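Local coordinates for protein SVS_variant_AS1 (PDB 6TJA) that probably cyclises geranylgeranyl diphosphate to the diterpene spiroviolene, as an ancestral-type engineered variant of a class I terpene cyclase, at residues V28-I36 / L73-Y81; V110-A119 / V127-R138. All blocks are in the same frame, centred on the assembly; numbering follows the deposited sequence.

Contact 1: V28-I36 / L73-Y81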
loop_
_atom_site.group_PDB
_atom_site.type_symbol
_atom_site.label_atom_id
_atom_site.label_comp_id
_atom_site.label_asym_id
_atom_site.label_seq_id
_atom_site.Cartn_x
_atom_site.Cartn_y
_atom_site.Cartn_z
ATOM N N VAL A 28 29.601 1.313 -9.596
ATOM C CA VAL A 28 28.315 1.745 -8.979
ATOM C C VAL A 28 28.524 1.905 -7.473
ATOM O O VAL A 28 28.057 2.886 -6.943
ATOM C CB VAL A 28 27.157 0.790 -9.326
ATOM C CG1 VAL A 28 25.962 0.996 -8.415
ATOM C CG2 VAL A 28 26.769 0.994 -10.774
ATOM N N GLU A 29 29.231 0.997 -6.817
ATOM C CA GLU A 29 29.486 1.093 -5.355
ATOM C C GLU A 29 30.212 2.412 -5.032
ATOM O O GLU A 29 29.944 3.002 -3.964
ATOM C CB GLU A 29 30.278 -0.117 -4.870
ATOM C CG GLU A 29 30.277 -0.252 -3.360
ATOM C CD GLU A 29 31.327 -1.181 -2.773
ATOM O OE1 GLU A 29 31.828 -2.071 -3.518
ATOM O OE2 GLU A 29 31.644 -1.010 -1.564
ATOM N N LYS A 30 31.116 2.869 -5.898
ATOM C CA LYS A 30 31.930 4.078 -5.627
ATOM C C LYS A 30 30.958 5.259 -5.583
ATOM O O LYS A 30 30.954 5.993 -4.597
ATOM C CB LYS A 30 32.996 4.289 -6.707
ATOM C CG LYS A 30 34.406 4.510 -6.194
ATOM C CD LYS A 30 35.224 5.486 -7.025
ATOM C CE LYS A 30 36.573 5.774 -6.390
ATOM N NZ LYS A 30 37.516 6.406 -7.343
ATOM N N ARG A 31 30.129 5.392 -6.613
ATOM C CA ARG A 31 29.093 6.453 -6.694
ATOM C C ARG A 31 28.158 6.347 -5.485
ATOM O O ARG A 31 27.788 7.410 -4.939
ATOM C CB ARG A 31 28.388 6.365 -8.045
ATOM C CG ARG A 31 29.339 6.617 -9.210
ATOM C CD ARG A 31 28.668 6.343 -10.538
ATOM N NE ARG A 31 27.538 7.229 -10.772
ATOM C CZ ARG A 31 26.657 7.091 -11.761
ATOM N NH1 ARG A 31 26.723 6.072 -12.607
ATOM N NH2 ARG A 31 25.695 7.978 -11.899
ATOM N N ALA A 32 27.819 5.121 -5.053
ATOM C CA ALA A 32 26.894 4.868 -3.920
ATOM C C ALA A 32 27.526 5.395 -2.627
ATOM O O ALA A 32 26.842 6.094 -1.867
ATOM C CB ALA A 32 26.551 3.401 -3.829
ATOM N N VAL A 33 28.803 5.145 -2.454
ATOM C CA VAL A 33 29.540 5.591 -1.312
ATOM C C VAL A 33 29.609 7.097 -1.290
ATOM O O VAL A 33 29.490 7.670 -0.252
ATOM C CB VAL A 33 30.933 4.990 -1.275
ATOM C CG1 VAL A 33 31.751 5.654 -0.204
ATOM C CG2 VAL A 33 30.847 3.511 -1.020
ATOM N N GLU A 34 29.768 7.743 -2.427
ATOM C CA GLU A 34 29.790 9.186 -2.389
ATOM C C GLU A 34 28.435 9.778 -2.099
ATOM O O GLU A 34 28.340 10.696 -1.353
ATOM C CB GLU A 34 30.555 9.891 -3.530
ATOM C CG GLU A 34 30.350 9.447 -4.955
ATOM C CD GLU A 34 31.599 9.569 -5.850
ATOM O OE1 GLU A 34 32.744 9.582 -5.353
ATOM O OE2 GLU A 34 31.443 9.622 -7.076
ATOM N N TRP A 35 27.388 9.235 -2.681
ATOM C CA TRP A 35 25.994 9.699 -2.402
ATOM C C TRP A 35 25.701 9.620 -0.902
ATOM O O TRP A 35 25.070 10.571 -0.377
ATOM C CB TRP A 35 24.959 8.884 -3.172
ATOM C CG TRP A 35 23.531 9.210 -2.869
ATOM C CD1 TRP A 35 22.733 10.095 -3.533
ATOM C CD2 TRP A 35 22.712 8.612 -1.851
ATOM N NE1 TRP A 35 21.473 10.083 -2.997
ATOM C CE2 TRP A 35 21.431 9.184 -1.965
ATOM C CE3 TRP A 35 22.915 7.613 -0.899
ATOM C CZ2 TRP A 35 20.374 8.816 -1.137
ATOM C CZ3 TRP A 35 21.867 7.229 -0.094
ATOM C CH2 TRP A 35 20.614 7.831 -0.205
ATOM N N ILE A 36 26.102 8.508 -0.278
ATOM C CA ILE A 36 25.858 8.204 1.160
ATOM C C ILE A 36 26.470 9.323 2.004
ATOM O O ILE A 36 25.755 9.811 2.888
ATOM C CB ILE A 36 26.406 6.818 1.565
ATOM C CG1 ILE A 36 25.616 5.682 0.916
ATOM C CG2 ILE A 36 26.426 6.658 3.073
ATOM C CD1 ILE A 36 26.224 4.310 1.139
ATOM N N LEU A 73 20.916 1.135 -11.984
ATOM C CA LEU A 73 21.438 0.206 -10.957
ATOM C C LEU A 73 21.876 1.030 -9.750
ATOM O O LEU A 73 21.754 0.526 -8.615
ATOM C CB LEU A 73 22.596 -0.626 -11.524
ATOM C CG LEU A 73 23.237 -1.593 -10.540
ATOM C CD1 LEU A 73 22.195 -2.558 -9.962
ATOM C CD2 LEU A 73 24.357 -2.359 -11.197
ATOM N N LEU A 74 22.394 2.242 -9.980
ATOM C CA LEU A 74 22.811 3.113 -8.857
ATOM C C LEU A 74 21.575 3.494 -8.041
ATOM O O LEU A 74 21.608 3.320 -6.826
ATOM C CB LEU A 74 23.545 4.363 -9.361
ATOM C CG LEU A 74 23.861 5.402 -8.284
ATOM C CD1 LEU A 74 24.644 4.763 -7.137
ATOM C CD2 LEU A 74 24.619 6.580 -8.894
ATOM N N ALA A 75 20.541 4.020 -8.690
ATOM C CA ALA A 75 19.349 4.562 -8.003
ATOM C C ALA A 75 18.703 3.451 -7.160
ATOM O O ALA A 75 18.443 3.669 -5.960
ATOM C CB ALA A 75 18.400 5.139 -9.015
ATOM N N THR A 76 18.507 2.269 -7.738
ATOM C CA THR A 76 17.891 1.122 -7.018
ATOM C C THR A 76 18.844 0.684 -5.897
ATOM O O THR A 76 18.357 0.478 -4.785
ATOM C CB THR A 76 17.505 0.024 -8.006
ATOM O OG1 THR A 76 18.692 -0.351 -8.699
ATOM C CG2 THR A 76 16.448 0.480 -8.987
ATOM N N SER A 77 20.161 0.628 -6.140
ATOM C CA SER A 77 21.152 0.303 -5.074
ATOM C C SER A 77 21.051 1.304 -3.911
ATOM O O SER A 77 21.087 0.878 -2.771
ATOM C CB SER A 77 22.549 0.222 -5.620
ATOM O OG SER A 77 22.710 -0.949 -6.408
ATOM N N LEU A 78 20.903 2.600 -4.174
ATOM C CA LEU A 78 20.744 3.623 -3.096
ATOM C C LEU A 78 19.575 3.256 -2.174
ATOM O O LEU A 78 19.735 3.311 -0.935
ATOM C CB LEU A 78 20.530 4.997 -3.733
ATOM C CG LEU A 78 21.724 5.534 -4.526
ATOM C CD1 LEU A 78 21.475 6.970 -4.934
ATOM C CD2 LEU A 78 23.006 5.429 -3.717
ATOM N N PHE A 79 18.422 2.897 -2.730
ATOM C CA PHE A 79 17.255 2.547 -1.885
ATOM C C PHE A 79 17.606 1.350 -1.014
ATOM O O PHE A 79 17.022 1.233 0.050
ATOM C CB PHE A 79 15.980 2.208 -2.652
ATOM C CG PHE A 79 14.879 1.788 -1.711
ATOM C CD1 PHE A 79 14.250 2.724 -0.900
ATOM C CD2 PHE A 79 14.504 0.465 -1.597
ATOM C CE1 PHE A 79 13.229 2.354 -0.035
ATOM C CE2 PHE A 79 13.547 0.087 -0.662
ATOM C CZ PHE A 79 12.915 1.035 0.117
ATOM N N VAL A 80 18.473 0.445 -1.460
ATOM C CA VAL A 80 18.814 -0.725 -0.594
ATOM C C VAL A 80 19.638 -0.223 0.599
ATOM O O VAL A 80 19.386 -0.747 1.726
ATOM C CB VAL A 80 19.526 -1.869 -1.325
ATOM C CG1 VAL A 80 19.976 -2.945 -0.329
ATOM C CG2 VAL A 80 18.640 -2.466 -2.404
ATOM N N TYR A 81 20.549 0.745 0.387
ATOM C CA TYR A 81 21.315 1.391 1.494
ATOM C C TYR A 81 20.319 2.052 2.463
ATOM O O TYR A 81 20.364 1.835 3.714
ATOM C CB TYR A 81 22.338 2.403 0.969
ATOM C CG TYR A 81 23.585 1.794 0.376
ATOM C CD1 TYR A 81 24.558 1.234 1.180
ATOM C CD2 TYR A 81 23.792 1.767 -0.991
ATOM C CE1 TYR A 81 25.706 0.662 0.643
ATOM C CE2 TYR A 81 24.945 1.232 -1.539
ATOM C CZ TYR A 81 25.899 0.668 -0.719
ATOM O OH TYR A 81 26.994 0.098 -1.255
HETATM O O HOH W 1 29.148 -0.192 0.046
#

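Contact 2: V110-A119 / V127-R138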
loop_
_atom_site.group_PDB
_atom_site.type_symbol
_atom_site.label_atom_id
_atom_site.label_comp_id
_atom_site.label_asym_id
_atom_site.label_seq_id
_atom_site.Cartn_x
_atom_site.Cartn_y
_atom_site.Cartn_z
ATOM N N VAL A 110 6.760 9.401 5.942
ATOM C CA VAL A 110 7.772 8.898 4.968
ATOM C C VAL A 110 7.063 8.476 3.668
ATOM O O VAL A 110 7.509 8.886 2.571
ATOM C CB VAL A 110 8.599 7.762 5.587
ATOM C CG1 VAL A 110 9.511 7.094 4.581
ATOM C CG2 VAL A 110 9.398 8.292 6.749
ATOM N N GLN A 111 5.988 7.699 3.785
ATOM C CA GLN A 111 5.240 7.246 2.598
ATOM C C GLN A 111 4.780 8.495 1.803
ATOM O O GLN A 111 5.028 8.540 0.598
ATOM C CB GLN A 111 4.161 6.246 3.013
ATOM C CG GLN A 111 3.388 5.681 1.838
ATOM C CD GLN A 111 4.169 4.782 0.907
ATOM O OE1 GLN A 111 5.100 4.061 1.318
ATOM N NE2 GLN A 111 3.754 4.785 -0.361
ATOM N N ARG A 112 4.232 9.517 2.453
ATOM C CA ARG A 112 3.743 10.733 1.761
ATOM C C ARG A 112 4.896 11.426 1.019
ATOM O O ARG A 112 4.702 11.780 -0.151
ATOM C CB ARG A 112 3.027 11.678 2.724
ATOM C CG ARG A 112 2.401 12.884 2.030
ATOM C CD ARG A 112 1.280 12.466 1.098
ATOM N NE ARG A 112 0.811 13.508 0.208
ATOM C CZ ARG A 112 0.093 13.298 -0.893
ATOM N NH1 ARG A 112 -0.251 12.067 -1.242
ATOM N NH2 ARG A 112 -0.319 14.329 -1.620
ATOM N N ALA A 113 6.062 11.550 1.642
ATOM C CA ALA A 113 7.292 12.133 1.046
ATOM C C ALA A 113 7.681 11.402 -0.241
ATOM O O ALA A 113 8.168 12.072 -1.192
ATOM C CB ALA A 113 8.413 12.080 2.052
ATOM N N LEU A 114 7.505 10.076 -0.264
ATOM C CA LEU A 114 7.830 9.220 -1.439
ATOM C C LEU A 114 6.882 9.557 -2.600
ATOM O O LEU A 114 7.341 9.509 -3.734
ATOM C CB LEU A 114 7.719 7.744 -1.042
ATOM C CG LEU A 114 7.954 6.738 -2.163
ATOM C CD1 LEU A 114 9.332 6.931 -2.815
ATOM C CD2 LEU A 114 7.804 5.308 -1.642
ATOM N N GLU A 115 5.621 9.883 -2.300
ATOM C CA GLU A 115 4.541 10.091 -3.294
ATOM C C GLU A 115 4.407 11.571 -3.682
ATOM O O GLU A 115 3.870 11.824 -4.752
ATOM C CB GLU A 115 3.203 9.611 -2.728
ATOM C CG GLU A 115 3.212 8.123 -2.460
ATOM C CD GLU A 115 1.884 7.439 -2.213
ATOM O OE1 GLU A 115 0.922 7.712 -2.964
ATOM O OE2 GLU A 115 1.848 6.570 -1.305
ATOM N N ALA A 116 4.880 12.467 -2.850
ATOM C CA ALA A 116 4.770 13.884 -3.073
ATOM C C ALA A 116 6.090 14.588 -2.926
ATOM O O ALA A 116 6.576 14.730 -1.863
ATOM C CB ALA A 116 3.779 14.453 -2.100
ATOM N N PRO A 117 6.654 15.045 -4.020
ATOM C CA PRO A 117 7.930 15.749 -4.077
ATOM C C PRO A 117 7.916 17.079 -3.359
ATOM O O PRO A 117 8.944 17.503 -2.938
ATOM C CB PRO A 117 8.165 15.946 -5.568
ATOM C CG PRO A 117 7.280 15.013 -6.227
ATOM C CD PRO A 117 6.102 14.808 -5.348
ATOM N N SER A 118 6.759 17.692 -3.217
ATOM C CA SER A 118 6.625 18.995 -2.506
ATOM C C SER A 118 6.683 18.793 -0.982
ATOM O O SER A 118 6.904 19.774 -0.248
ATOM C CB SER A 118 5.377 19.730 -2.931
ATOM O OG SER A 118 4.214 18.926 -2.783
ATOM N N ALA A 119 6.533 17.559 -0.516
ATOM C CA ALA A 119 6.595 17.206 0.915
ATOM C C ALA A 119 7.895 17.754 1.522
ATOM O O ALA A 119 8.951 17.692 0.826
ATOM C CB ALA A 119 6.488 15.705 1.082
ATOM N N VAL A 127 14.238 11.503 5.188
ATOM C CA VAL A 127 13.206 11.902 4.186
ATOM C C VAL A 127 13.875 12.508 2.951
ATOM O O VAL A 127 13.582 12.041 1.855
ATOM C CB VAL A 127 12.086 12.772 4.783
ATOM C CG1 VAL A 127 11.396 13.643 3.744
ATOM C CG2 VAL A 127 11.087 11.896 5.516
ATOM N N PRO A 128 14.767 13.524 3.041
ATOM C CA PRO A 128 15.375 14.109 1.843
ATOM C C PRO A 128 16.128 13.062 1.000
ATOM O O PRO A 128 15.969 13.062 -0.205
ATOM C CB PRO A 128 16.340 15.200 2.372
ATOM C CG PRO A 128 15.791 15.511 3.768
ATOM C CD PRO A 128 15.215 14.201 4.271
ATOM N N ALA A 129 16.859 12.156 1.646
ATOM C CA ALA A 129 17.527 11.004 0.993
ATOM C C ALA A 129 16.523 10.175 0.160
ATOM O O ALA A 129 16.823 9.894 -1.038
ATOM C CB ALA A 129 18.218 10.174 2.048
ATOM N N LEU A 130 15.381 9.792 0.757
ATOM C CA LEU A 130 14.331 9.007 0.062
ATOM C C LEU A 130 13.825 9.817 -1.121
ATOM O O LEU A 130 13.535 9.218 -2.161
ATOM C CB LEU A 130 13.171 8.649 1.006
ATOM C CG LEU A 130 12.094 7.762 0.381
ATOM C CD1 LEU A 130 12.701 6.444 -0.111
ATOM C CD2 LEU A 130 10.949 7.474 1.333
ATOM N N GLN A 131 13.679 11.131 -0.959
ATOM C CA GLN A 131 13.079 11.993 -2.012
ATOM C C GLN A 131 14.025 12.081 -3.216
ATOM O O GLN A 131 13.512 12.226 -4.352
ATOM C CB GLN A 131 12.716 13.362 -1.447
ATOM C CG GLN A 131 11.448 13.330 -0.606
ATOM C CD GLN A 131 11.016 14.716 -0.207
ATOM O OE1 GLN A 131 11.804 15.464 0.346
ATOM N NE2 GLN A 131 9.762 15.051 -0.474
ATOM N N ASP A 132 15.333 12.032 -2.969
ATOM C CA ASP A 132 16.381 12.046 -4.014
ATOM C C ASP A 132 16.288 10.736 -4.802
ATOM O O ASP A 132 16.227 10.775 -6.040
ATOM C CB ASP A 132 17.778 12.175 -3.404
ATOM C CG ASP A 132 18.856 12.292 -4.474
ATOM O OD1 ASP A 132 18.886 13.325 -5.193
ATOM O OD2 ASP A 132 19.594 11.330 -4.633
ATOM N N ILE A 133 16.226 9.609 -4.084
ATOM C CA ILE A 133 15.997 8.281 -4.703
ATOM C C ILE A 133 14.731 8.386 -5.543
ATOM O O ILE A 133 14.801 8.043 -6.714
ATOM C CB ILE A 133 15.901 7.153 -3.670
ATOM C CG1 ILE A 133 17.242 6.910 -2.979
ATOM C CG2 ILE A 133 15.365 5.896 -4.336
ATOM C CD1 ILE A 133 17.121 6.230 -1.617
ATOM N N ALA A 134 13.627 8.871 -4.974
ATOM C CA ALA A 134 12.332 8.965 -5.691
ATOM C C ALA A 134 12.488 9.796 -6.968
ATOM O O ALA A 134 11.892 9.411 -7.982
ATOM C CB ALA A 134 11.262 9.541 -4.808
ATOM N N ARG A 135 13.231 10.906 -6.906
ATOM C CA ARG A 135 13.430 11.831 -8.053
ATOM C C ARG A 135 14.146 11.042 -9.161
ATOM O O ARG A 135 13.703 11.078 -10.341
ATOM C CB ARG A 135 14.205 13.074 -7.601
ATOM C CG ARG A 135 14.484 14.060 -8.733
ATOM C CD ARG A 135 15.555 15.094 -8.418
ATOM N NE ARG A 135 16.748 14.510 -7.802
ATOM C CZ ARG A 135 17.670 13.755 -8.418
ATOM N NH1 ARG A 135 17.562 13.441 -9.706
ATOM N NH2 ARG A 135 18.700 13.304 -7.718
ATOM N N ARG A 136 15.175 10.290 -8.783
ATOM C CA ARG A 136 15.880 9.385 -9.723
ATOM C C ARG A 136 14.865 8.439 -10.382
ATOM O O ARG A 136 14.879 8.332 -11.615
ATOM C CB ARG A 136 16.997 8.644 -8.988
ATOM C CG ARG A 136 18.152 9.551 -8.590
ATOM C CD ARG A 136 19.116 8.923 -7.610
ATOM N NE ARG A 136 20.120 9.890 -7.144
ATOM C CZ ARG A 136 21.371 9.982 -7.586
ATOM N NH1 ARG A 136 21.849 9.186 -8.526
ATOM N NH2 ARG A 136 22.157 10.897 -7.078
ATOM N N PHE A 137 14.010 7.772 -9.605
ATOM C CA PHE A 137 13.074 6.741 -10.127
ATOM C C PHE A 137 12.149 7.397 -11.136
ATOM O O PHE A 137 11.857 6.767 -12.135
ATOM C CB PHE A 137 12.272 6.081 -9.008
ATOM C CG PHE A 137 13.028 5.080 -8.176
ATOM C CD1 PHE A 137 14.377 4.850 -8.371
ATOM C CD2 PHE A 137 12.381 4.388 -7.172
ATOM C CE1 PHE A 137 15.053 3.914 -7.602
ATOM C CE2 PHE A 137 13.050 3.439 -6.421
ATOM C CZ PHE A 137 14.384 3.199 -6.642
ATOM N N ARG A 138 11.728 8.631 -10.887
ATOM C CA ARG A 138 10.787 9.351 -11.785
ATOM C C ARG A 138 11.530 9.850 -13.034
ATOM O O ARG A 138 10.862 10.036 -14.029
ATOM C CB ARG A 138 10.126 10.530 -11.061
ATOM C CG ARG A 138 9.159 10.108 -9.964
ATOM C CD ARG A 138 8.250 11.224 -9.483
ATOM N NE ARG A 138 7.233 10.633 -8.632
ATOM C CZ ARG A 138 7.294 10.509 -7.296
ATOM N NH1 ARG A 138 8.329 10.969 -6.605
ATOM N NH2 ARG A 138 6.272 9.952 -6.664
HETATM O O HOH W 2 8.784 12.365 -3.831
#

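Contact 1: V28-I36 / L73-Y81
Leu78 lays its CD1 methyl over one face of the Trp35 indole, 3.5 Å from the centroid of the five-membered ring and 1° off its normal, a CH-pi contact. Its other methyl, CD2, reaches the six-membered part at Trp35 CE3 (3.6 Å), so a branched leucine spans both rings. Ile36 CD1 sits over a face of Tyr81, 3.7 Å from the ring centroid. Ala32, with only a methyl, fits between Leu74 CD1, Leu78 CD2 and the Tyr81 ring, its CB 3.5 Å from Tyr81 CE2. Val28 CG1 meets Leu74 CA at 3.8 Å. Leu74 CD2 rests against one face of the Arg31 guanidinium, whose NH2 forms a salt bridge with Asp71, just before segment 73-81. In Trp35, CG anti to the backbone N (chi1 175°) carries the indole across Leu78, and NE1 hydrogen-bonds Asp132 OD2. With an alanine here, Leu78 would probably face a gap and Asp132 would lose the indole N-H. A water accepts a very short bond, of doubtful length, from Tyr81 OH and donates to Glu29 OE2. Two helices of the all-helical terpene synthase fold thus cross at -52° through an apolar seam without direct hydrogen bonds, Arg31, Trp35 and Tyr81 bonding outward.

Contact 2: V110-A119 / V127-R138
Gln131 and Arg138 of helix 126-140 donate to the peptide carbonyls at the C-terminal end of helix 100-115 and in the turn after it, where the helix leaves main-chain oxygens without the usual i+4 amide. Gln131 NE2 bonds Ala119 O at 3.1 Å, the N-H pointing well (164°) although the donor stands above the carbonyl plane; a weak bond from the same nitrogen goes to Ala113 O. Because CG lies anti to the carbonyl carbon (chi1 -76°) and the chain then extends, the amide reaches both the helix and the type I turn from Ala116 to Ala119. Arg138, extended from CG to NE, presents NH2 to Leu114 O at 3.2 Å, in the carbonyl plane on a lone pair, while NH1 adds a weak bond to the same oxygen. Pro117 CG lies over a face of this guanidinium, and a water that donates to Ala113 O at 2.7 Å and accepts a weak bond from Arg138 NH1 bridges the two helices.

In the all-helical class I terpene synthase fold these are two successive helices lying side by side, their directions 32° apart. Their shared seam is aliphatic: Leu130 CD2 meets Val110 CG1 at 3.6 Å, Ala113 CB touches Val127 CG1 at 3.8 Å, and Leu114 CD1 reaches Ala134 CB at 3.8 Å. Alanines suit the close approach, and methyl branches of Val110, Val127 and Leu130 meet beside them. On the far side of helix 100-115, Glu115 pairs with Arg147 of helix 143-169, and Arg112 forms a salt bridge with Glu218 of the second subunit.

Overall arrangement
Contact 1 closes before contact 2 opens along the chain, and their centres lie 16 Å apart. Helix 70-91, the second partner of contact 1, is followed directly by helix 100-115, the first of contact 2. Helix 126-140 joins the two, since the indole of contact 1 reaches it and Arg136 packs on that ring, while Ile133 and Phe137 press on helix 70-91. Four helices are thus linked through helix 126-140, consistent with the all-helical fold of terpene synthases. Contact 1 is confined to a single chain, whereas residues of contact 2 also meet the second subunit, placing the C-terminal end of helix 100-115 and the turn after it against that subunit.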